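PDB 1ZS3: lactococcus lactis MG1363 DpsA from Lactococcus lactis, which belongs to the Dps family of oxidative-stress proteins, assembles as a twelve-subunit particle and binds DNA, for which its N-terminal helix is required. Local coordinates for the interface of chains A and B. Sequence-based numbering; all coordinates share one arbitrary frame. Chains: chain A/B, Lactococcus lactis MG1363 DpsA.

The interface of chains A and B. Residues chain A 50-51, 107; chain B 14, 85-86, 88, 92.
The ring of A:Tyr51 points its hydroxyl end at the backbone of B:Val86, whose carbonyl oxygen lies at the ring edge, in plane. One face of the ring is covered toward its rim by CB of A:Lys107, the opposite face by the CG2 methyl of A:Ile50, so chain A flanks the ring on both faces, which would restrict its turning and keep the hydroxyl aimed across the interface. The phenol OH donates to B:Val86 O at 2.6 Å, on a lone pair in the carbonyl plane with a C=O...O angle of 117°, and accepts from B:Val86 N at 2.8 Å. Both backbone polar groups of one residue are thus read by one hydroxyl, while CG1 of B:Val86 packs against CZ. A phenylalanine here would probably keep the sandwich but leave the amide and carbonyl of B:Val86 without their shared partner across the interface. From its place over the ring face, A:Lys107 bends at chi3 and chi4 (99° and -149°), carrying its terminal nitrogen NZ toward chain B. There NZ makes a hydrogen bond, also a salt bridge, to the syn lone pair of B:Glu92 OE2 at 2.9 Å, and an ordinary hydrogen bond to B:Ser88 OG at 3.0 Å. B:Glu14 OE2 adds a longer salt bridge, 3.8 Å from NZ. The site joins the end of helix 27-51 and the 3-10 helix 104-108 of chain A to the segment before helix 90-96 of chain B, that helix and N-terminal helix 8-23; the two-fold repeats it with chains exchanged within the dodecamer.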
ATOM      1  N   ILE A  50      18.897  19.524  14.977  1.00 45.82           N
ATOM      2  CA  ILE A  50      19.426  20.441  13.984  1.00 46.28           C
ATOM      3  C   ILE A  50      20.951  20.614  14.000  1.00 46.79           C
ATOM      4  O   ILE A  50      21.547  20.736  12.947  1.00 48.33           O
ATOM      5  CB  ILE A  50      18.722  21.809  14.093  1.00 46.40           C
ATOM      6  CG1 ILE A  50      17.333  21.724  13.499  1.00 47.40           C
ATOM      7  CG2 ILE A  50      19.496  22.908  13.374  1.00 46.25           C
ATOM      8  CD1 ILE A  50      16.550  22.964  13.614  1.00 48.06           C
ATOM      9  N   TYR A  51      21.554  20.583  15.172  1.00 46.81           N
ATOM     10  CA  TYR A  51      22.996  20.960  15.296  1.00 46.42           C
ATOM     11  C   TYR A  51      23.900  19.785  15.598  1.00 46.39           C
ATOM     12  O   TYR A  51      25.106  19.939  15.595  1.00 47.36           O
ATOM     13  CB  TYR A  51      23.209  22.043  16.395  1.00 46.20           C
ATOM     14  CG  TYR A  51      22.789  23.449  15.963  1.00 44.85           C
ATOM     15  CD1 TYR A  51      23.544  24.144  15.049  1.00 44.38           C
ATOM     16  CD2 TYR A  51      21.615  24.047  16.440  1.00 44.78           C
ATOM     17  CE1 TYR A  51      23.186  25.406  14.633  1.00 45.05           C
ATOM     18  CE2 TYR A  51      21.236  25.308  16.025  1.00 45.36           C
ATOM     19  CZ  TYR A  51      22.034  25.985  15.115  1.00 45.73           C
ATOM     20  OH  TYR A  51      21.690  27.241  14.680  1.00 48.15           O
ATOM     21  N   LYS A 107      24.244  24.247  20.703  1.00 58.04           N
ATOM     22  CA  LYS A 107      24.617  24.047  19.303  1.00 58.47           C
ATOM     23  C   LYS A 107      26.080  23.714  19.078  1.00 59.23           C
ATOM     24  O   LYS A 107      26.463  23.085  18.097  1.00 60.16           O
ATOM     25  CB  LYS A 107      24.174  25.234  18.444  1.00 58.33           C
ATOM     26  CG  LYS A 107      24.780  26.591  18.733  1.00 58.23           C
ATOM     27  CD  LYS A 107      24.014  27.722  18.014  1.00 58.97           C
ATOM     28  CE  LYS A 107      23.007  28.447  18.935  1.00 60.45           C
ATOM     29  NZ  LYS A 107      21.732  29.016  18.295  1.00 60.47           N
TER
ATOM     30  N   GLU B  14      29.663  34.286  17.724  1.00 90.82           N
ATOM     31  CA  GLU B  14      28.414  34.143  16.951  1.00 90.05           C
ATOM     32  C   GLU B  14      27.501  35.370  17.202  1.00 89.46           C
ATOM     33  O   GLU B  14      26.734  35.782  16.323  1.00 88.90           O
ATOM     34  CB  GLU B  14      27.695  32.765  17.264  1.00 89.89           C
ATOM     35  CG  GLU B  14      26.510  32.785  18.248  1.00 89.81           C
ATOM     36  CD  GLU B  14      25.410  31.724  18.007  1.00 89.19           C
ATOM     37  OE1 GLU B  14      25.321  31.167  16.890  1.00 88.67           O
ATOM     38  OE2 GLU B  14      24.595  31.467  18.940  1.00 88.51           O
ATOM     39  N   ILE B  85      23.263  30.254  10.569  1.00 54.82           N
ATOM     40  CA  ILE B  85      22.928  29.946  11.938  1.00 54.62           C
ATOM     41  C   ILE B  85      21.423  30.193  12.126  1.00 53.49           C
ATOM     42  O   ILE B  85      20.808  31.052  11.501  1.00 52.10           O
ATOM     43  CB  ILE B  85      23.823  30.769  12.939  1.00 55.14           C
ATOM     44  CG1 ILE B  85      25.213  30.104  13.107  1.00 56.93           C
ATOM     45  CG2 ILE B  85      23.200  30.879  14.336  1.00 55.55           C
ATOM     46  CD1 ILE B  85      26.370  31.133  13.488  1.00 58.17           C
ATOM     47  N   VAL B  86      20.857  29.399  13.019  1.00 52.61           N
ATOM     48  CA  VAL B  86      19.455  29.308  13.167  1.00 51.77           C
ATOM     49  C   VAL B  86      19.088  29.423  14.663  1.00 51.57           C
ATOM     50  O   VAL B  86      19.804  28.894  15.523  1.00 51.22           O
ATOM     51  CB  VAL B  86      19.000  27.989  12.487  1.00 51.74           C
ATOM     52  CG1 VAL B  86      18.502  26.945  13.456  1.00 50.99           C
ATOM     53  CG2 VAL B  86      17.968  28.269  11.452  1.00 52.69           C
ATOM     54  N   SER B  88      17.418  28.480  18.004  1.00 51.64           N
ATOM     55  CA  SER B  88      17.172  27.111  18.492  1.00 51.80           C
ATOM     56  C   SER B  88      16.610  27.069  19.929  1.00 52.33           C
ATOM     57  O   SER B  88      16.646  26.005  20.537  1.00 51.96           O
ATOM     58  CB  SER B  88      18.494  26.340  18.460  1.00 52.45           C
ATOM     59  OG  SER B  88      19.533  27.080  19.079  1.00 51.70           O
ATOM     60  N   GLU B  92      15.492  32.648  22.318  1.00 58.68           N
ATOM     61  CA  GLU B  92      15.844  33.178  20.987  1.00 58.22           C
ATOM     62  C   GLU B  92      14.594  33.448  20.205  1.00 58.02           C
ATOM     63  O   GLU B  92      14.476  34.492  19.583  1.00 57.47           O
ATOM     64  CB  GLU B  92      16.676  32.157  20.201  1.00 58.31           C
ATOM     65  CG  GLU B  92      18.179  32.350  20.246  1.00 58.22           C
ATOM     66  CD  GLU B  92      18.953  31.069  20.011  1.00 59.48           C
ATOM     67  OE1 GLU B  92      18.862  30.169  20.874  1.00 57.26           O
ATOM     68  OE2 GLU B  92      19.644  30.954  18.964  1.00 60.72           O
TER